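Local coordinates for putative Zn-dependent Alcohol Dehydrogenase (Rhodobacter sphaeroides, PDB 3IV6), which binds S-adenosylmethionine in a Rossmann-like domain of the methyltransferase kind, which suggests methyl transfer, although its reaction and substrate are not established, at residues L59-L64 against A88-T93; S69-D74 against T93-D98; V114-L119 against L133-L138. One frame throughout, in Å; residues are numbered along the deposited sequence.

Overall arrangement
Followed from the N terminus, the chain passes several helices and strand 48-52 before reaching helix 57-65, then strand 69-74, helix 77-86 and the loop that enters strand 93-96. Contact 1 closes the loop from helix 57-65 to residues 88-93; contact 2 opens within this loop and closes just beyond it, so the two cross, sharing Thr93. Side by side, they bind the helix, the edge strand and its neighbour into one unit, with Leu64 packed on Val70. Contact 3 follows in series, closing the short loop from strand 113-117 to helix 125-139. Contacts 2 and 3 serve the same sheet, meet where Phe73 touches Leu138, and both reach S-adenosylmethionine.

Contact 1 of 3, residues L59-L64 against A88-T93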
loop_
_atom_site.group_PDB
_atom_site.type_symbol
_atom_site.label_atom_id
_atom_site.label_comp_id
_atom_site.label_asym_id
_atom_site.label_seq_id
_atom_site.Cartn_x
_atom_site.Cartn_y
_atom_site.Cartn_z
ATOM N N LEU A 59 -9.827 -5.772 -7.036
ATOM C CA LEU A 59 -8.876 -6.866 -6.914
ATOM C C LEU A 59 -9.403 -7.951 -5.974
ATOM O O LEU A 59 -9.351 -9.129 -6.266
ATOM C CB LEU A 59 -7.540 -6.366 -6.397
ATOM C CG LEU A 59 -6.622 -7.538 -6.088
ATOM C CD1 LEU A 59 -6.369 -8.355 -7.369
ATOM C CD2 LEU A 59 -5.329 -7.008 -5.575
ATOM N N ILE A 60 -9.940 -7.551 -4.838
ATOM C CA ILE A 60 -10.444 -8.538 -3.909
ATOM C C ILE A 60 -11.594 -9.311 -4.545
ATOM O O ILE A 60 -11.722 -10.513 -4.359
ATOM C CB ILE A 60 -10.831 -7.858 -2.580
ATOM C CG1 ILE A 60 -9.554 -7.424 -1.831
ATOM C CG2 ILE A 60 -11.727 -8.754 -1.725
ATOM C CD1 ILE A 60 -9.682 -6.069 -1.020
ATOM N N GLU A 61 -12.409 -8.626 -5.337
ATOM C CA GLU A 61 -13.613 -9.236 -5.903
ATOM C C GLU A 61 -13.283 -10.243 -7.025
ATOM O O GLU A 61 -13.969 -11.253 -7.162
ATOM C CB GLU A 61 -14.560 -8.143 -6.374
ATOM C CG GLU A 61 -15.931 -8.580 -6.828
ATOM C CD GLU A 61 -16.850 -7.370 -7.048
ATOM O OE1 GLU A 61 -16.498 -6.249 -6.579
ATOM O OE2 GLU A 61 -17.926 -7.540 -7.672
ATOM N N LYS A 62 -12.236 -9.979 -7.813
ATOM C CA LYS A 62 -11.756 -10.940 -8.800
ATOM C C LYS A 62 -11.121 -12.164 -8.130
ATOM O O LYS A 62 -11.242 -13.288 -8.625
ATOM C CB LYS A 62 -10.777 -10.310 -9.789
ATOM C CG LYS A 62 -11.424 -9.362 -10.784
ATOM C CD LYS A 62 -12.691 -9.914 -11.417
ATOM C CE LYS A 62 -13.124 -9.045 -12.608
ATOM N NZ LYS A 62 -13.953 -9.723 -13.645
ATOM N N ALA A 63 -10.455 -11.940 -7.002
ATOM C CA ALA A 63 -9.905 -13.022 -6.196
ATOM C C ALA A 63 -10.978 -13.971 -5.756
ATOM O O ALA A 63 -10.783 -15.182 -5.824
ATOM C CB ALA A 63 -9.254 -12.482 -4.993
ATOM N N LEU A 64 -12.085 -13.438 -5.235
ATOM C CA LEU A 64 -13.182 -14.305 -4.795
ATOM C C LEU A 64 -13.815 -15.007 -5.998
ATOM O O LEU A 64 -14.133 -16.186 -5.937
ATOM C CB LEU A 64 -14.238 -13.542 -4.006
ATOM C CG LEU A 64 -13.789 -12.816 -2.729
ATOM C CD1 LEU A 64 -14.736 -11.650 -2.370
ATOM C CD2 LEU A 64 -13.581 -13.766 -1.518
ATOM N N ALA A 88 -21.415 -7.770 0.938
ATOM C CA ALA A 88 -22.179 -8.336 2.039
ATOM C C ALA A 88 -22.721 -9.718 1.660
ATOM O O ALA A 88 -22.987 -10.576 2.513
ATOM C CB ALA A 88 -23.294 -7.378 2.467
ATOM N N ASP A 89 -22.853 -9.941 0.363
ATOM C CA ASP A 89 -23.381 -11.203 -0.118
ATOM C C ASP A 89 -22.281 -12.248 -0.291
ATOM O O ASP A 89 -22.560 -13.451 -0.281
ATOM C CB ASP A 89 -24.153 -11.003 -1.432
ATOM C CG ASP A 89 -23.341 -10.244 -2.488
ATOM O OD1 ASP A 89 -22.303 -9.624 -2.141
ATOM O OD2 ASP A 89 -23.747 -10.268 -3.674
ATOM N N ARG A 90 -21.035 -11.798 -0.442
ATOM C CA ARG A 90 -19.918 -12.728 -0.623
ATOM C C ARG A 90 -19.377 -13.310 0.683
ATOM O O ARG A 90 -19.557 -12.753 1.767
ATOM C CB ARG A 90 -18.816 -12.081 -1.438
ATOM C CG ARG A 90 -19.233 -11.888 -2.888
ATOM C CD ARG A 90 -18.266 -11.000 -3.635
ATOM N NE ARG A 90 -18.366 -11.101 -5.088
ATOM C CZ ARG A 90 -18.175 -12.221 -5.790
ATOM N NH1 ARG A 90 -17.901 -13.384 -5.179
ATOM N NH2 ARG A 90 -18.277 -12.175 -7.119
ATOM N N CYS A 91 -18.733 -14.459 0.566
ATOM C CA CYS A 91 -18.066 -15.093 1.695
ATOM C C CYS A 91 -16.561 -14.731 1.738
ATOM O O CYS A 91 -15.754 -15.195 0.929
ATOM C CB CYS A 91 -18.278 -16.619 1.637
ATOM S SG CYS A 91 -17.272 -17.613 2.797
ATOM N N VAL A 92 -16.189 -13.894 2.687
ATOM C CA VAL A 92 -14.843 -13.369 2.748
ATOM C C VAL A 92 -14.584 -12.911 4.171
ATOM O O VAL A 92 -15.489 -12.452 4.852
ATOM C CB VAL A 92 -14.692 -12.139 1.857
ATOM C CG1 VAL A 92 -15.558 -11.013 2.369
ATOM C CG2 VAL A 92 -13.268 -11.673 1.851
ATOM N N THR A 93 -13.339 -13.027 4.596
ATOM C CA THR A 93 -12.912 -12.668 5.931
ATOM C C THR A 93 -12.207 -11.329 5.898
ATOM O O THR A 93 -11.272 -11.131 5.113
ATOM C CB THR A 93 -11.928 -13.697 6.497
ATOM O OG1 THR A 93 -12.556 -14.981 6.557
ATOM C CG2 THR A 93 -11.461 -13.270 7.880
#
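The guanidinium of Arg90 carries the backbone carbonyl oxygen of Glu61 over one of its faces, while Leu64 CB approaches it obliquely. The Glu61 carboxylate is turned 56° from the guanidinium plane. This is surface packing in the Rossmann-like fold of class I methyltransferases: helix 57-65 meets the loop that leads from helix 77-86 into edge strand 93-96. Arg90 reaches the helix with an extended chain from CG to NE, crossing Glu61 at about a right angle, so that Arg90 NE lies 3.9 Å from Glu61 CG. The opposite charges stay beyond salt-bridge range, Glu61 OE2 being 4.4 Å from Arg90 NE; Glu61 OE1 is instead held in a salt bridge by Arg57, one helical turn back. Any attraction between Glu61 and Arg90 is therefore probably secondary. Leu64 does most of the apolar work and divides its two methyls. Its CD1 rests against the aliphatic part of the arginine, 3.8 Å from Arg90 CD. Cys91, the residue of an interchain disulfide of this protein, meets the helix through its backbone carbonyl. Beside that carbonyl, Leu64 CD2 crosses Val92 at about a right angle, 3.9 Å from Val92 CB.

Contact 2 of 3, residues S69-D74 against T93-D98; sequences SVTVFD and TIDLLD. With SAM (S-adenosylmethionine), chain E.
Backbone hydrogen bonds form the framework of this parallel pairing. Val72 is held at both its backbone polar atoms by the same neighbouring strand, between Thr93 and Asp95: its N lies 2.7 Å from Thr93 O, and its O receives Asp95 N at 2.8 Å, both nearly along the C=O axes. Asp74 repeats the pattern, donating to Asp95 O and accepting from Leu97. In the last bond, Leu97 N to Asp74 O at 2.8 Å, the donor stands 53° out of the carbonyl plane as the chain leaves the strand. At the other end, Thr93 N to Val70 O is weak.

Apolar packing centres on Phe73. Leu97 CD1 makes a CH-pi contact over one ring face, 4.3 Å from the Phe73 centroid; Thr71 CG2 lies on the opposite face, offset toward the rim. Asp95 CB meets the ring obliquely.

Polar contacts to the ligand gather at the C-terminal ends of the two segments. The Asp74 carboxylate grips the ribose diol with one oxygen each, OD1 at 2.6 Å from O2' and OD2 at 2.7 Å from O3' of S-adenosylmethionine; Ser76 N and Ala54 N hold the same oxygens. An acidic residue binding both ribose hydroxyls at the end of the second strand is a hallmark of class I methyltransferases. Asp98 OD1, 3.1 Å from the adenine N6, also accepts from Thr100 N.

The pair belongs to a beta-alpha-beta unit: Ile94 packs on helix 77-86, Val70 and Val72 on helix 57-65, and strand 48-52 flanks strand 69-74 on its other edge.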
loop_
_atom_site.group_PDB
_atom_site.type_symbol
_atom_site.label_atom_id
_atom_site.label_comp_id
_atom_site.label_asym_id
_atom_site.label_seq_id
_atom_site.Cartn_x
_atom_site.Cartn_y
_atom_site.Cartn_z
ATOM N N SER A 69 -9.787 -18.494 -1.404
ATOM C CA SER A 69 -10.260 -18.228 -0.053
ATOM C C SER A 69 -9.528 -16.999 0.437
ATOM O O SER A 69 -8.367 -17.097 0.835
ATOM C CB SER A 69 -9.955 -19.413 0.866
ATOM O OG SER A 69 -11.066 -20.286 0.945
ATOM N N VAL A 70 -10.212 -15.851 0.380
ATOM C CA VAL A 70 -9.613 -14.533 0.621
ATOM C C VAL A 70 -9.844 -13.964 1.992
ATOM O O VAL A 70 -10.952 -13.929 2.485
ATOM C CB VAL A 70 -10.215 -13.522 -0.335
ATOM C CG1 VAL A 70 -9.560 -12.171 -0.168
ATOM C CG2 VAL A 70 -10.126 -14.042 -1.761
ATOM N N THR A 71 -8.772 -13.497 2.593
ATOM C CA THR A 71 -8.806 -12.749 3.838
ATOM C C THR A 71 -8.265 -11.357 3.511
ATOM O O THR A 71 -7.239 -11.247 2.854
ATOM C CB THR A 71 -7.892 -13.420 4.932
ATOM O OG1 THR A 71 -8.434 -14.685 5.333
ATOM C CG2 THR A 71 -7.784 -12.552 6.149
ATOM N N VAL A 72 -8.939 -10.305 3.959
ATOM C CA VAL A 72 -8.426 -8.950 3.784
ATOM C C VAL A 72 -7.952 -8.385 5.109
ATOM O O VAL A 72 -8.631 -8.537 6.117
ATOM C CB VAL A 72 -9.510 -7.999 3.256
ATOM C CG1 VAL A 72 -8.965 -6.561 3.127
ATOM C CG2 VAL A 72 -10.111 -8.533 1.947
ATOM N N PHE A 73 -6.790 -7.733 5.095
ATOM C CA PHE A 73 -6.238 -7.051 6.258
ATOM C C PHE A 73 -6.170 -5.560 6.002
ATOM O O PHE A 73 -5.795 -5.122 4.921
ATOM C CB PHE A 73 -4.850 -7.576 6.570
ATOM C CG PHE A 73 -4.841 -9.020 6.973
ATOM C CD1 PHE A 73 -5.533 -9.444 8.106
ATOM C CD2 PHE A 73 -4.139 -9.978 6.218
ATOM C CE1 PHE A 73 -5.523 -10.759 8.495
ATOM C CE2 PHE A 73 -4.135 -11.339 6.599
ATOM C CZ PHE A 73 -4.825 -11.718 7.737
ATOM N N ASP A 74 -6.537 -4.776 7.001
ATOM C CA ASP A 74 -6.455 -3.326 6.899
ATOM C C ASP A 74 -6.378 -2.716 8.294
ATOM O O ASP A 74 -6.969 -3.248 9.253
ATOM C CB ASP A 74 -7.682 -2.767 6.152
ATOM C CG ASP A 74 -7.425 -1.400 5.550
ATOM O OD1 ASP A 74 -7.305 -0.419 6.324
ATOM O OD2 ASP A 74 -7.318 -1.326 4.303
ATOM N N THR A 93 -13.339 -13.027 4.596
ATOM C CA THR A 93 -12.912 -12.668 5.931
ATOM C C THR A 93 -12.207 -11.329 5.898
ATOM O O THR A 93 -11.272 -11.131 5.113
ATOM C CB THR A 93 -11.928 -13.697 6.497
ATOM O OG1 THR A 93 -12.556 -14.981 6.557
ATOM C CG2 THR A 93 -11.461 -13.270 7.880
ATOM N N ILE A 94 -12.632 -10.411 6.762
ATOM C CA ILE A 94 -12.049 -9.069 6.776
ATOM C C ILE A 94 -11.602 -8.738 8.176
ATOM O O ILE A 94 -12.429 -8.655 9.071
ATOM C CB ILE A 94 -13.071 -7.984 6.329
ATOM C CG1 ILE A 94 -13.587 -8.262 4.926
ATOM C CG2 ILE A 94 -12.458 -6.571 6.396
ATOM C CD1 ILE A 94 -14.472 -7.174 4.405
ATOM N N ASP A 95 -10.305 -8.542 8.377
ATOM C CA ASP A 95 -9.778 -8.361 9.725
ATOM C C ASP A 95 -9.082 -7.043 9.897
ATOM O O ASP A 95 -8.497 -6.520 8.975
ATOM C CB ASP A 95 -8.833 -9.506 10.094
ATOM C CG ASP A 95 -9.579 -10.799 10.389
ATOM O OD1 ASP A 95 -10.634 -10.698 11.072
ATOM O OD2 ASP A 95 -9.113 -11.896 9.954
ATOM N N LEU A 96 -9.128 -6.512 11.102
ATOM C CA LEU A 96 -8.401 -5.298 11.400
ATOM C C LEU A 96 -6.954 -5.658 11.773
ATOM O O LEU A 96 -6.723 -6.309 12.782
ATOM C CB LEU A 96 -9.123 -4.547 12.516
ATOM C CG LEU A 96 -8.784 -3.091 12.840
ATOM C CD1 LEU A 96 -9.411 -2.111 11.867
ATOM C CD2 LEU A 96 -9.235 -2.812 14.278
ATOM N N LEU A 97 -5.979 -5.255 10.956
ATOM C CA LEU A 97 -4.579 -5.598 11.237
ATOM C C LEU A 97 -3.601 -4.564 10.675
ATOM O O LEU A 97 -3.853 -3.951 9.646
ATOM C CB LEU A 97 -4.252 -7.006 10.715
ATOM C CG LEU A 97 -2.820 -7.565 10.818
ATOM C CD1 LEU A 97 -2.808 -9.072 10.897
ATOM C CD2 LEU A 97 -1.912 -7.121 9.650
ATOM N N ASP A 98 -2.478 -4.375 11.355
ATOM C CA ASP A 98 -1.502 -3.421 10.880
ATOM C C ASP A 98 -0.240 -4.136 10.379
ATOM O O ASP A 98 0.594 -4.562 11.170
ATOM C CB ASP A 98 -1.164 -2.440 11.976
ATOM C CG ASP A 98 -0.029 -1.489 11.595
ATOM O OD1 ASP A 98 0.661 -1.721 10.579
ATOM O OD2 ASP A 98 0.191 -0.503 12.337
HETATM N N SAM E . -5.236 2.139 -2.014
HETATM C CA SAM E . -4.459 1.915 -3.219
HETATM C C SAM E . -5.011 0.753 -4.017
HETATM O O SAM E . -5.988 0.081 -3.657
HETATM O OXT SAM E . -4.451 0.522 -5.064
HETATM C CB SAM E . -2.976 1.754 -2.904
HETATM C CG SAM E . -2.559 2.123 -1.474
HETATM S SD SAM E . -2.835 0.868 -0.182
HETATM C CE SAM E . -3.741 -0.444 -1.049
HETATM C "C5'" SAM E . -4.017 1.684 0.949
HETATM C "C4'" SAM E . -4.919 0.805 1.808
HETATM O "O4'" SAM E . -4.132 0.061 2.722
HETATM C "C3'" SAM E . -5.880 1.607 2.668
HETATM O "O3'" SAM E . -7.079 0.871 2.728
HETATM C "C2'" SAM E . -5.264 1.593 4.052
HETATM O "O2'" SAM E . -6.248 1.562 5.064
HETATM C "C1'" SAM E . -4.470 0.300 4.067
HETATM N N9 SAM E . -3.240 0.428 4.860
HETATM C C8 SAM E . -2.331 1.452 4.787
HETATM N N7 SAM E . -1.343 1.225 5.694
HETATM C C5 SAM E . -1.598 0.062 6.357
HETATM C C6 SAM E . -0.911 -0.629 7.373
HETATM N N6 SAM E . 0.228 -0.181 7.908
HETATM N N1 SAM E . -1.454 -1.796 7.848
HETATM C C2 SAM E . -2.660 -2.250 7.330
HETATM N N3 SAM E . -3.332 -1.594 6.326
HETATM C C4 SAM E . -2.807 -0.444 5.843
#

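Contact 3 of 3, residues V114-L119 against L133-L138. With SAM (S-adenosylmethionine), chain E.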
loop_
_atom_site.group_PDB
_atom_site.type_symbol
_atom_site.label_atom_id
_atom_site.label_comp_id
_atom_site.label_asym_id
_atom_site.label_seq_id
_atom_site.Cartn_x
_atom_site.Cartn_y
_atom_site.Cartn_z
ATOM N N VAL A 114 0.217 -13.441 -0.676
ATOM C CA VAL A 114 -0.110 -12.141 -0.104
ATOM C C VAL A 114 0.019 -11.123 -1.218
ATOM O O VAL A 114 1.081 -10.981 -1.838
ATOM C CB VAL A 114 0.818 -11.770 1.068
ATOM C CG1 VAL A 114 0.859 -10.231 1.286
ATOM C CG2 VAL A 114 0.400 -12.490 2.342
ATOM N N LEU A 115 -1.082 -10.449 -1.504
ATOM C CA LEU A 115 -1.108 -9.390 -2.518
ATOM C C LEU A 115 -1.285 -7.975 -1.906
ATOM O O LEU A 115 -2.010 -7.787 -0.923
ATOM C CB LEU A 115 -2.219 -9.659 -3.537
ATOM C CG LEU A 115 -2.494 -11.120 -3.872
ATOM C CD1 LEU A 115 -3.730 -11.230 -4.724
ATOM C CD2 LEU A 115 -1.309 -11.806 -4.517
ATOM N N ASN A 116 -0.591 -6.988 -2.469
ATOM C CA ASN A 116 -0.977 -5.592 -2.252
ATOM C C ASN A 116 -0.539 -4.668 -3.377
ATOM O O ASN A 116 0.521 -4.887 -3.993
ATOM C CB ASN A 116 -0.502 -5.077 -0.887
ATOM C CG ASN A 116 0.986 -5.334 -0.635
ATOM O OD1 ASN A 116 1.356 -6.334 -0.023
ATOM N ND2 ASN A 116 1.829 -4.404 -1.063
ATOM N N ASP A 117 -1.370 -3.665 -3.660
ATOM C CA ASP A 117 -1.095 -2.712 -4.729
ATOM C C ASP A 117 -0.697 -1.337 -4.211
ATOM O O ASP A 117 -1.553 -0.582 -3.759
ATOM C CB ASP A 117 -2.306 -2.550 -5.644
ATOM C CG ASP A 117 -2.035 -1.588 -6.814
ATOM O OD1 ASP A 117 -0.906 -1.579 -7.366
ATOM O OD2 ASP A 117 -2.966 -0.857 -7.201
ATOM N N ARG A 118 0.590 -1.015 -4.302
ATOM C CA ARG A 118 1.096 0.320 -3.985
ATOM C C ARG A 118 0.926 0.702 -2.507
ATOM O O ARG A 118 0.816 1.884 -2.138
ATOM C CB ARG A 118 0.486 1.345 -4.928
ATOM C CG ARG A 118 1.155 1.354 -6.295
ATOM C CD ARG A 118 0.420 2.230 -7.318
ATOM N NE ARG A 118 -0.772 1.631 -7.911
ATOM C CZ ARG A 118 -1.592 2.290 -8.743
ATOM N NH1 ARG A 118 -1.319 3.545 -9.042
ATOM N NH2 ARG A 118 -2.685 1.718 -9.275
ATOM N N LEU A 119 0.954 -0.314 -1.657
ATOM C CA LEU A 119 0.814 -0.144 -0.220
ATOM C C LEU A 119 2.139 0.317 0.374
ATOM O O LEU A 119 2.190 1.016 1.361
ATOM C CB LEU A 119 0.441 -1.485 0.380
ATOM C CG LEU A 119 0.585 -1.598 1.878
ATOM C CD1 LEU A 119 -0.370 -0.613 2.548
ATOM C CD2 LEU A 119 0.343 -3.030 2.321
ATOM N N LEU A 133 8.631 -7.939 5.970
ATOM C CA LEU A 133 8.674 -8.988 7.002
ATOM C C LEU A 133 7.269 -9.544 7.368
ATOM O O LEU A 133 7.060 -10.748 7.388
ATOM C CB LEU A 133 9.403 -8.473 8.248
ATOM C CG LEU A 133 9.985 -9.492 9.239
ATOM C CD1 LEU A 133 10.718 -10.635 8.534
ATOM C CD2 LEU A 133 10.916 -8.807 10.203
ATOM N N GLY A 134 6.311 -8.664 7.632
ATOM C CA GLY A 134 4.962 -9.093 7.878
ATOM C C GLY A 134 4.353 -9.893 6.733
ATOM O O GLY A 134 3.635 -10.862 6.952
HETATM N N MSE A 135 4.590 -9.485 5.499
HETATM C CA MSE A 135 3.994 -10.191 4.380
HETATM C C MSE A 135 4.604 -11.604 4.277
HETATM O O MSE A 135 3.910 -12.611 4.028
HETATM C CB MSE A 135 4.220 -9.418 3.092
HETATM C CG MSE A 135 3.598 -8.045 3.034
HETATM SE SE MSE A 135 4.228 -6.939 1.519
HETATM C CE MSE A 135 3.788 -5.172 2.222
ATOM N N LEU A 136 5.911 -11.654 4.474
ATOM C CA LEU A 136 6.662 -12.892 4.463
ATOM C C LEU A 136 6.225 -13.810 5.600
ATOM O O LEU A 136 6.108 -15.029 5.453
ATOM C CB LEU A 136 8.145 -12.549 4.588
ATOM C CG LEU A 136 8.741 -12.144 3.238
ATOM C CD1 LEU A 136 10.183 -11.762 3.383
ATOM C CD2 LEU A 136 8.555 -13.294 2.279
ATOM N N SER A 137 5.971 -13.198 6.740
ATOM C CA SER A 137 5.494 -13.909 7.896
ATOM C C SER A 137 4.132 -14.551 7.624
ATOM O O SER A 137 3.881 -15.671 8.056
ATOM C CB SER A 137 5.424 -12.950 9.072
ATOM O OG SER A 137 4.891 -13.578 10.210
ATOM N N LEU A 138 3.270 -13.835 6.910
ATOM C CA LEU A 138 1.944 -14.342 6.578
ATOM C C LEU A 138 2.032 -15.566 5.673
ATOM O O LEU A 138 1.331 -16.556 5.881
ATOM C CB LEU A 138 1.106 -13.252 5.907
ATOM C CG LEU A 138 0.669 -12.087 6.799
ATOM C CD1 LEU A 138 -0.125 -11.066 5.999
ATOM C CD2 LEU A 138 -0.139 -12.592 7.984
HETATM N N SAM E . -5.236 2.139 -2.014
HETATM C CA SAM E . -4.459 1.915 -3.219
HETATM C C SAM E . -5.011 0.753 -4.017
HETATM O O SAM E . -5.988 0.081 -3.657
HETATM O OXT SAM E . -4.451 0.522 -5.064
HETATM C CB SAM E . -2.976 1.754 -2.904
HETATM C CG SAM E . -2.559 2.123 -1.474
HETATM S SD SAM E . -2.835 0.868 -0.182
HETATM C CE SAM E . -3.741 -0.444 -1.049
HETATM C "C5'" SAM E . -4.017 1.684 0.949
HETATM C "C4'" SAM E . -4.919 0.805 1.808
HETATM O "O4'" SAM E . -4.132 0.061 2.722
HETATM C "C3'" SAM E . -5.880 1.607 2.668
HETATM O "O3'" SAM E . -7.079 0.871 2.728
HETATM C "C2'" SAM E . -5.264 1.593 4.052
HETATM O "O2'" SAM E . -6.248 1.562 5.064
HETATM C "C1'" SAM E . -4.470 0.300 4.067
HETATM N N9 SAM E . -3.240 0.428 4.860
HETATM C C8 SAM E . -2.331 1.452 4.787
HETATM N N7 SAM E . -1.343 1.225 5.694
HETATM C C5 SAM E . -1.598 0.062 6.357
HETATM C C6 SAM E . -0.911 -0.629 7.373
HETATM N N6 SAM E . 0.228 -0.181 7.908
HETATM N N1 SAM E . -1.454 -1.796 7.848
HETATM C C2 SAM E . -2.660 -2.250 7.330
HETATM N N3 SAM E . -3.332 -1.594 6.326
HETATM C C4 SAM E . -2.807 -0.444 5.843
#
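Met135, a selenomethionine, sets CG anti to its carbonyl carbon (chi1 -62°) and runs extended beyond it, while Asn116 places CG in the crowded position between backbone N and carbonyl carbon (chi1 51°). These torsions send the two side chains toward each other, tip to tip. The Asn116 amide lies across the methyl end of the selenoether: Asn116 OD1 is 3.5 Å from Met135 CE, and Asn116 ND2 is 3.9 Å from the same methyl; no hydrogen bond joins the segments.

Nearer the start of the strand, Val114 parts its methyls between two helix residues, crossing each at about a right angle. Its CG1 lies 3.9 Å from Met135 CB, and its CG2 is 3.7 Å from Leu138 CB. Past the strand's end, Leu119 slides by Met135 in the opposite direction, with Leu119 CD2 at 4.1 Å from Met135 CE. The other branch serves the ligand: Leu119 CD1 lies 3.6 Å from adenine C8 of S-adenosylmethionine. Asp117 and Arg118 form a salt bridge with Arg118 NE 3.3 Å from Asp117 OD1, an oxygen that Ser147 OG also binds.

Strand 113-117 and helix 125-139, running at 148° to one another over these segments, are the first two elements of a beta-alpha-beta unit completed by strand 143-149. A largely apolar layer between sheet and helix, with the strand running out into a loop against S-adenosylmethionine, is characteristic of the Rossmann-like S-adenosylmethionine-binding fold.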